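Local coordinates for protein Protease/Reverse transcriptase/ribonuclease H (Eastern chimpanzee simian foamy virus, PDB 7KSF) that combines an aspartic protease with a reverse transcriptase and ribonuclease H, and probably serves polyprotein maturation and copying of the viral genome, at residues Phe592-Ser597 against Ala644-Ala649; Ala610-Val615 against Ile631-His636. The protein carries 1 engineered substitution. One frame throughout, in Å; residues are numbered along the deposited sequence.

Contact 1 of 2, residues Phe592-Ser597 against Ala644-Ala649; sequences FYTDGS and AAVEFA. With CA (calcium ion), chain B.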
loop_
_atom_site.group_PDB
_atom_site.type_symbol
_atom_site.label_atom_id
_atom_site.label_comp_id
_atom_site.label_asym_id
_atom_site.label_seq_id
_atom_site.Cartn_x
_atom_site.Cartn_y
_atom_site.Cartn_z
ATOM N N PHE A 592 8.597 -2.400 -28.189
ATOM C CA PHE A 592 9.962 -2.784 -28.525
ATOM C C PHE A 592 9.926 -3.931 -29.525
ATOM O O PHE A 592 9.494 -5.040 -29.192
ATOM C CB PHE A 592 10.742 -3.178 -27.271
ATOM C CG PHE A 592 11.277 -2.009 -26.499
ATOM C CD1 PHE A 592 12.562 -1.543 -26.725
ATOM C CD2 PHE A 592 10.496 -1.373 -25.548
ATOM C CE1 PHE A 592 13.060 -0.465 -26.017
ATOM C CE2 PHE A 592 10.990 -0.295 -24.835
ATOM C CZ PHE A 592 12.273 0.159 -25.069
ATOM N N TYR A 593 10.370 -3.661 -30.748
ATOM C CA TYR A 593 10.515 -4.696 -31.762
ATOM C C TYR A 593 11.950 -5.210 -31.742
ATOM O O TYR A 593 12.897 -4.418 -31.718
ATOM C CB TYR A 593 10.170 -4.159 -33.151
ATOM C CG TYR A 593 8.773 -3.605 -33.279
ATOM C CD1 TYR A 593 7.687 -4.444 -33.488
ATOM C CD2 TYR A 593 8.542 -2.240 -33.201
ATOM C CE1 TYR A 593 6.408 -3.939 -33.607
ATOM C CE2 TYR A 593 7.268 -1.723 -33.318
ATOM C CZ TYR A 593 6.204 -2.577 -33.522
ATOM O OH TYR A 593 4.931 -2.070 -33.641
ATOM N N THR A 594 12.105 -6.530 -31.746
ATOM C CA THR A 594 13.420 -7.148 -31.727
ATOM C C THR A 594 13.532 -8.180 -32.839
ATOM O O THR A 594 12.530 -8.644 -33.392
ATOM C CB THR A 594 13.724 -7.825 -30.378
ATOM O OG1 THR A 594 12.773 -8.872 -30.141
ATOM C CG2 THR A 594 13.664 -6.813 -29.246
ATOM N N ASP A 595 14.775 -8.531 -33.150
ATOM C CA ASP A 595 15.091 -9.524 -34.169
ATOM C C ASP A 595 16.579 -9.837 -34.076
ATOM O O ASP A 595 17.328 -9.169 -33.360
ATOM C CB ASP A 595 14.717 -9.028 -35.570
ATOM C CG ASP A 595 14.754 -10.129 -36.609
ATOM O OD1 ASP A 595 15.844 -10.382 -37.164
ATOM O OD2 ASP A 595 13.700 -10.744 -36.865
ATOM N N GLY A 596 16.995 -10.866 -34.811
ATOM C CA GLY A 596 18.386 -11.269 -34.854
ATOM C C GLY A 596 18.692 -12.228 -35.985
ATOM O O GLY A 596 17.939 -13.176 -36.234
ATOM N N SER A 597 19.803 -11.995 -36.671
ATOM C CA SER A 597 20.192 -12.784 -37.822
ATOM C C SER A 597 21.593 -13.332 -37.612
ATOM O O SER A 597 22.327 -12.899 -36.720
ATOM C CB SER A 597 20.119 -11.952 -39.110
ATOM O OG SER A 597 18.863 -11.312 -39.228
ATOM N N ALA A 644 19.547 -12.313 -27.365
ATOM C CA ALA A 644 20.168 -11.108 -26.828
ATOM C C ALA A 644 19.449 -9.844 -27.270
ATOM O O ALA A 644 19.653 -8.785 -26.663
ATOM C CB ALA A 644 21.641 -11.043 -27.233
ATOM N N ALA A 645 18.611 -9.923 -28.306
ATOM C CA ALA A 645 17.910 -8.736 -28.782
ATOM C C ALA A 645 16.894 -8.233 -27.765
ATOM O O ALA A 645 16.593 -7.036 -27.733
ATOM C CB ALA A 645 17.221 -9.027 -30.115
ATOM N N VAL A 646 16.360 -9.121 -26.931
ATOM C CA VAL A 646 15.358 -8.702 -25.961
ATOM C C VAL A 646 15.982 -8.339 -24.615
ATOM O O VAL A 646 15.429 -7.512 -23.884
ATOM C CB VAL A 646 14.277 -9.787 -25.810
ATOM C CG1 VAL A 646 13.675 -10.120 -27.168
ATOM C CG2 VAL A 646 14.847 -11.034 -25.159
ATOM N N GLU A 647 17.132 -8.933 -24.272
ATOM C CA GLU A 647 17.844 -8.529 -23.063
ATOM C C GLU A 647 18.192 -7.050 -23.111
ATOM O O GLU A 647 18.073 -6.336 -22.108
ATOM C CB GLU A 647 19.112 -9.366 -22.890
ATOM C CG GLU A 647 19.987 -8.934 -21.720
ATOM C CD GLU A 647 21.448 -9.296 -21.921
ATOM O OE1 GLU A 647 21.823 -9.616 -23.067
ATOM O OE2 GLU A 647 22.216 -9.255 -20.935
ATOM N N PHE A 648 18.626 -6.574 -24.278
ATOM C CA PHE A 648 18.835 -5.145 -24.470
ATOM C C PHE A 648 17.517 -4.384 -24.358
ATOM O O PHE A 648 17.458 -3.320 -23.734
ATOM C CB PHE A 648 19.494 -4.909 -25.827
ATOM C CG PHE A 648 19.962 -3.508 -26.045
ATOM C CD1 PHE A 648 19.147 -2.588 -26.681
ATOM C CD2 PHE A 648 21.220 -3.113 -25.629
ATOM C CE1 PHE A 648 19.577 -1.297 -26.888
ATOM C CE2 PHE A 648 21.655 -1.822 -25.833
ATOM C CZ PHE A 648 20.833 -0.911 -26.466
ATOM N N ALA A 649 16.447 -4.926 -24.943
ATOM C CA ALA A 649 15.164 -4.226 -24.926
ATOM C C ALA A 649 14.558 -4.197 -23.528
ATOM O O ALA A 649 13.898 -3.220 -23.156
ATOM C CB ALA A 649 14.196 -4.873 -25.914
HETATM CA CA CA B . 16.241 -13.268 -36.346
#

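Contact 2 of 2, residues Ala610-Val615 against Ile631-His636; sequences AGMGIV and IPLGNH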
loop_
_atom_site.group_PDB
_atom_site.type_symbol
_atom_site.label_atom_id
_atom_site.label_comp_id
_atom_site.label_asym_id
_atom_site.label_seq_id
_atom_site.Cartn_x
_atom_site.Cartn_y
_atom_site.Cartn_z
ATOM N N ALA A 610 26.778 -12.819 -35.915
ATOM C CA ALA A 610 25.423 -12.505 -35.490
ATOM C C ALA A 610 25.189 -11.002 -35.507
ATOM O O ALA A 610 26.125 -10.199 -35.486
ATOM C CB ALA A 610 25.127 -13.055 -34.087
ATOM N N GLY A 611 23.909 -10.633 -35.541
ATOM C CA GLY A 611 23.494 -9.245 -35.515
ATOM C C GLY A 611 22.039 -9.094 -35.121
ATOM O O GLY A 611 21.154 -9.683 -35.751
ATOM N N MET A 612 21.779 -8.311 -34.079
ATOM C CA MET A 612 20.440 -8.119 -33.544
ATOM C C MET A 612 19.958 -6.703 -33.827
ATOM O O MET A 612 20.735 -5.806 -34.158
ATOM C CB MET A 612 20.413 -8.403 -32.037
ATOM C CG MET A 612 21.204 -7.411 -31.201
ATOM S SD MET A 612 21.342 -7.926 -29.479
ATOM C CE MET A 612 22.085 -6.479 -28.737
ATOM N N GLY A 613 18.648 -6.511 -33.699
ATOM C CA GLY A 613 18.050 -5.217 -33.956
ATOM C C GLY A 613 16.965 -4.868 -32.958
ATOM O O GLY A 613 16.152 -5.723 -32.599
ATOM N N ILE A 614 16.941 -3.617 -32.503
ATOM C CA ILE A 614 15.999 -3.165 -31.488
ATOM C C ILE A 614 15.375 -1.857 -31.956
ATOM O O ILE A 614 16.074 -0.969 -32.457
ATOM C CB ILE A 614 16.676 -2.983 -30.111
ATOM C CG1 ILE A 614 17.260 -4.311 -29.607
ATOM C CG2 ILE A 614 15.696 -2.419 -29.097
ATOM C CD1 ILE A 614 18.712 -4.543 -29.985
ATOM N N VAL A 615 14.055 -1.741 -31.794
ATOM C CA VAL A 615 13.306 -0.555 -32.195
ATOM C C VAL A 615 12.401 -0.143 -31.042
ATOM O O VAL A 615 11.660 -0.973 -30.505
ATOM C CB VAL A 615 12.474 -0.804 -33.468
ATOM C CG1 VAL A 615 11.630 0.416 -33.799
ATOM C CG2 VAL A 615 13.374 -1.170 -34.636
ATOM N N ILE A 631 23.271 -3.856 -33.904
ATOM C CA ILE A 631 24.505 -4.266 -33.238
ATOM C C ILE A 631 24.988 -5.618 -33.752
ATOM O O ILE A 631 24.199 -6.573 -33.810
ATOM C CB ILE A 631 24.311 -4.311 -31.715
ATOM C CG1 ILE A 631 23.805 -2.964 -31.197
ATOM C CG2 ILE A 631 25.609 -4.702 -31.028
ATOM C CD1 ILE A 631 23.552 -2.940 -29.708
ATOM N N PRO A 632 26.260 -5.752 -34.132
ATOM C CA PRO A 632 26.807 -7.083 -34.427
ATOM C C PRO A 632 27.275 -7.782 -33.158
ATOM O O PRO A 632 27.832 -7.160 -32.247
ATOM C CB PRO A 632 27.984 -6.778 -35.360
ATOM C CG PRO A 632 28.440 -5.442 -34.937
ATOM C CD PRO A 632 27.212 -4.683 -34.478
ATOM N N LEU A 633 27.059 -9.097 -33.115
ATOM C CA LEU A 633 27.288 -9.884 -31.911
ATOM C C LEU A 633 28.379 -10.936 -32.079
ATOM O O LEU A 633 28.613 -11.719 -31.153
ATOM C CB LEU A 633 25.982 -10.551 -31.465
ATOM C CG LEU A 633 24.834 -9.645 -31.011
ATOM C CD1 LEU A 633 23.547 -10.437 -30.842
ATOM C CD2 LEU A 633 25.181 -8.927 -29.714
ATOM N N GLY A 634 29.053 -10.975 -33.224
ATOM C CA GLY A 634 30.085 -11.979 -33.403
ATOM C C GLY A 634 29.491 -13.363 -33.637
ATOM O O GLY A 634 28.312 -13.523 -33.952
ATOM N N ASN A 635 30.338 -14.376 -33.465
ATOM C CA ASN A 635 29.952 -15.761 -33.738
ATOM C C ASN A 635 29.005 -16.247 -32.646
ATOM O O ASN A 635 29.431 -16.599 -31.545
ATOM C CB ASN A 635 31.187 -16.649 -33.844
ATOM C CG ASN A 635 32.132 -16.481 -32.671
ATOM O OD1 ASN A 635 33.002 -15.611 -32.679
ATOM N ND2 ASN A 635 31.964 -17.318 -31.653
ATOM N N HIS A 636 27.710 -16.274 -32.957
ATOM C CA HIS A 636 26.692 -16.742 -32.027
ATOM C C HIS A 636 25.525 -17.311 -32.825
ATOM O O HIS A 636 25.526 -17.309 -34.060
ATOM C CB HIS A 636 26.240 -15.617 -31.090
ATOM C CG HIS A 636 27.160 -15.377 -29.933
ATOM N ND1 HIS A 636 27.737 -14.150 -29.681
ATOM C CD2 HIS A 636 27.596 -16.202 -28.951
ATOM C CE1 HIS A 636 28.490 -14.231 -28.601
ATOM N NE2 HIS A 636 28.421 -15.468 -28.138
#

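Contact 1 of 2, residues Phe592-Ser597 against Ala644-Ala649
T594 and F592 of strand 590-597 face A645, V646 and A649 of helix 638-654. This is the RNase H fold: the strand is the middle one of a mixed five-stranded sheet (order 3-2-1-4-5). Segment 644-649 runs roughly antiparallel to 592-597 (149° between directions), axes 7.5 Å apart at closest. The helix packs through small residues, and no hydrogen bond joins the two segments. T594 has the largest share of the contact. Its CB lies 3.7 Å from A645 CB. From there the side chain forks. CG2 stands anti to the carbonyl carbon and touches A645 O and A649 CB. OG1 takes the position between the backbone N and the carbonyl carbon (chi1 62°). It comes beside V646 CG1, but its polar partner is I663 O on the next strand, which satisfies the buried hydroxyl. The T594 and V646 side chains cross at about a right angle. D595 meets the helix through its backbone O, against A645 CB; its CB points away, to the side of the calcium ion, which G596 O and E642 bind. Two residues back from T594, and one helical turn on from A645, F592 CD1 meets A649 CB at 3.8 Å. A649 O sits 4.0 Å above the F592 ring, over its centre.

Contact 2 of 2, residues Ala610-Val615 against Ile631-His636
A610, G611 and M612 pair with I631, P632 and L633 as antiparallel strands. The axes of 610-615 and 631-634 come within 4.2 Å, and their directions differ by 147°. M612 and I631 form a hydrogen-bonded pair with both bonds made. M612 N donates to I631 O at 3.0 Å, nearly along the C=O axis. I631 N returns a bond of 3.2 Å to M612 O, and this one is close to straight (175°). G611 and P632 form the non-hydrogen-bonded pair that follows, CA to CA 4.1 Å. In such a pair the backbone N faces away from the partner strand, so the missing N-H of P632 costs no bond here. L633 N then donates to A610 O at 2.8 Å, from well above the carbonyl plane. These are the two strands of the beta hairpin 610-618/624-634 in the RNase H domain, with 624-634 outermost in the sheet within this chain. L633 O accepts a bond of 3.0 Å from H636 ND1, which ties H636 back to L633.

On the face turned to helix 638-654, the M612 side chain packs against L633 and I631. CG sits between the backbone N and the carbonyl carbon (chi1 67°), and the chain is extended beyond it. SD reaches L633 CD1 at 3.6 Å, the two side chains crossing at about a right angle. CE touches I631 CD1 at 4.0 Å, and here the side chains lie side by side and point the same way. M612 also touches A644 and A645 of the helix. A610 CB rests against L633 CB, and H636 CB also touches A610 CB.

Contact 1 and contact 2 share one sheet, and their centres are about 8 Å apart. Strands 590-597 and 610-618 are neighbours: S597 N to G611 O is 2.8 Å and Y593 O to V615 N is 2.9 Å, both probable hydrogen bonds. Along the chain contact 2 is nested inside the loop closed by contact 1, since both its segments fall between S597 and A644; strand 624-634 then leads into helix 638-654. That helix covers both strands, with A644 O 3.4 Å from M612 SD and A645 O 3.4 Å from I614 CG1. The calcium ion lies at G596 of contact 1. The M612 side chain is about 8 Å from the calcium ion.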